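Local atomic coordinates of RidA family protein (Psychrobacter sp. MES7-P7E, PDB entry 6L8P), a protein that probably hydrolyses reactive enamine and imine intermediates to ketoacids and ammonia, as a trimeric RidA-family deaminase from an Antarctic bacterium. Residues F95-T100 and G135-E140. The protein carries 1 engineered substitution. Residues are numbered along the deposited sequence; the frame is centred on the assembly and turned at random.
Sequences FNVSLT and GVVEIE
Asn96 O takes Glu140 N at 2.9 Å and has a water 3.1 Å away. The same water is hydrogen-bonded to Ser98 OG and Glu140 OE2, each at 2.7 Å, so it ties both strands together on the polar face. Four backbone bonds, two each for the Asn96–Glu140 and Ser98–Glu138 pairs, make an antiparallel ladder. Ser98 N to Glu138 O is nearly straight (176°). Beyond it, Thr100 N bonds to Val136 O. Asn96 and Glu140 run side by side, their amide and carboxylate planes 60° apart. Glu140 OE1 forms a salt bridge with Lys94 NZ of the second subunit. On the apolar face Leu99 CD2 packs alongside Val137 CG2 at 3.8 Å. Phe95 CG stands beside its own backbone N (chi1 -79°), which sets CD1 3.5 Å from Ile139 CG2. The Phe95 ring also meets the Phe112 ring. With an alanine here, Ile139 CG2 would probably lose its aromatic neighbour and a gap open beside Phe112. These are adjacent strands of the RidA sheet, with 122-127 on the far side of 92-99 and 47-54 on the far side of 137-144. Helices 67-84 and 105-115 cover the apolar face, and the second subunit packs on the polar one.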
loop_
_atom_site.group_PDB
_atom_site.type_symbol
_atom_site.label_atom_id
_atom_site.label_comp_id
_atom_site.label_asym_id
_atom_site.label_seq_id
_atom_site.Cartn_x
_atom_site.Cartn_y
_atom_site.Cartn_z
ATOM N N PHE A 95 -0.001 -6.464 -6.747
ATOM C CA PHE A 95 -0.839 -6.976 -5.663
ATOM C C PHE A 95 -0.215 -6.602 -4.319
ATOM O O PHE A 95 1.002 -6.698 -4.139
ATOM C CB PHE A 95 -0.921 -8.512 -5.710
ATOM C CG PHE A 95 -1.865 -9.069 -6.727
ATOM C CD1 PHE A 95 -3.214 -8.690 -6.741
ATOM C CD2 PHE A 95 -1.401 -10.018 -7.658
ATOM C CE1 PHE A 95 -4.086 -9.257 -7.668
ATOM C CE2 PHE A 95 -2.272 -10.610 -8.573
ATOM C CZ PHE A 95 -3.618 -10.215 -8.592
ATOM N N ASN A 96 -1.054 -6.275 -3.335
ATOM C CA ASN A 96 -0.583 -6.101 -1.962
ATOM C C ASN A 96 -1.327 -7.103 -1.110
ATOM O O ASN A 96 -2.561 -7.052 -1.026
ATOM C CB ASN A 96 -0.844 -4.681 -1.475
ATOM C CG ASN A 96 -0.027 -4.326 -0.289
ATOM O OD1 ASN A 96 -0.517 -4.332 0.840
ATOM N ND2 ASN A 96 1.233 -3.999 -0.524
ATOM N N VAL A 97 -0.598 -8.016 -0.494
ATOM C CA VAL A 97 -1.205 -9.117 0.253
ATOM C C VAL A 97 -1.015 -8.894 1.748
ATOM O O VAL A 97 0.117 -8.678 2.210
ATOM C CB VAL A 97 -0.569 -10.451 -0.131
ATOM C CG1 VAL A 97 -1.213 -11.579 0.656
ATOM C CG2 VAL A 97 -0.708 -10.700 -1.673
ATOM N N SER A 98 -2.112 -8.992 2.512
ATOM C CA SER A 98 -2.058 -8.970 3.966
ATOM C C SER A 98 -2.554 -10.313 4.479
ATOM O O SER A 98 -3.672 -10.728 4.153
ATOM C CB SER A 98 -2.925 -7.842 4.519
ATOM O OG SER A 98 -2.582 -6.581 3.922
ATOM N N LEU A 99 -1.717 -11.005 5.246
ATOM C CA LEU A 99 -2.042 -12.299 5.847
ATOM C C LEU A 99 -2.112 -12.153 7.355
ATOM O O LEU A 99 -1.366 -11.365 7.933
ATOM C CB LEU A 99 -0.958 -13.350 5.555
ATOM C CG LEU A 99 -0.700 -13.586 4.066
ATOM C CD1 LEU A 99 0.441 -14.574 3.954
ATOM C CD2 LEU A 99 -1.935 -14.180 3.494
ATOM N N THR A 100 -2.948 -12.984 8.023
ATOM C CA THR A 100 -2.823 -13.013 9.480
ATOM C C THR A 100 -1.841 -14.085 9.957
ATOM O O THR A 100 -1.483 -14.101 11.152
ATOM C CB THR A 100 -4.198 -13.195 10.145
ATOM O OG1 THR A 100 -4.875 -14.298 9.534
ATOM C CG2 THR A 100 -5.078 -11.949 9.977
ATOM N N GLY A 135 -11.251 -12.044 8.684
ATOM C CA GLY A 135 -10.598 -12.698 7.552
ATOM C C GLY A 135 -9.133 -13.012 7.838
ATOM O O GLY A 135 -8.497 -12.438 8.726
ATOM N N VAL A 136 -8.593 -13.990 7.090
ATOM C CA VAL A 136 -7.172 -14.336 7.217
ATOM C C VAL A 136 -6.353 -13.920 6.005
ATOM O O VAL A 136 -5.128 -14.112 6.010
ATOM C CB VAL A 136 -6.959 -15.837 7.513
ATOM C CG1 VAL A 136 -7.655 -16.158 8.818
ATOM C CG2 VAL A 136 -7.478 -16.720 6.409
ATOM N N VAL A 137 -6.956 -13.320 4.992
ATOM C CA VAL A 137 -6.200 -12.823 3.834
ATOM C C VAL A 137 -6.988 -11.681 3.191
ATOM O O VAL A 137 -8.207 -11.780 2.995
ATOM C CB VAL A 137 -5.895 -13.965 2.817
ATOM C CG1 VAL A 137 -7.168 -14.694 2.371
ATOM C CG2 VAL A 137 -5.173 -13.374 1.596
ATOM N N GLU A 138 -6.292 -10.581 2.875
ATOM C CA GLU A 138 -6.855 -9.462 2.126
ATOM C C GLU A 138 -5.880 -9.142 1.002
ATOM O O GLU A 138 -4.673 -9.119 1.243
ATOM C CB GLU A 138 -7.029 -8.211 3.040
ATOM C CG GLU A 138 -7.560 -7.011 2.309
ATOM C CD GLU A 138 -7.843 -5.845 3.262
ATOM O OE1 GLU A 138 -7.911 -6.051 4.505
ATOM O OE2 GLU A 138 -8.018 -4.698 2.792
ATOM N N ILE A 139 -6.375 -8.934 -0.222
ATOM C CA ILE A 139 -5.488 -8.602 -1.337
ATOM C C ILE A 139 -6.032 -7.382 -2.029
ATOM O O ILE A 139 -7.212 -7.341 -2.385
ATOM C CB ILE A 139 -5.350 -9.778 -2.323
ATOM C CG1 ILE A 139 -4.801 -11.012 -1.582
ATOM C CG2 ILE A 139 -4.461 -9.349 -3.518
ATOM C CD1 ILE A 139 -4.528 -12.246 -2.510
ATOM N N GLU A 140 -5.167 -6.369 -2.223
ATOM C CA GLU A 140 -5.451 -5.152 -2.991
ATOM C C GLU A 140 -4.780 -5.272 -4.350
ATOM O O GLU A 140 -3.747 -5.941 -4.462
ATOM C CB GLU A 140 -4.864 -3.939 -2.322
ATOM C CG GLU A 140 -5.265 -3.730 -0.911
ATOM C CD GLU A 140 -4.171 -2.931 -0.204
ATOM O OE1 GLU A 140 -3.869 -1.780 -0.645
ATOM O OE2 GLU A 140 -3.587 -3.437 0.788
HETATM O O HOH W 1 -3.808 -5.962 1.617
#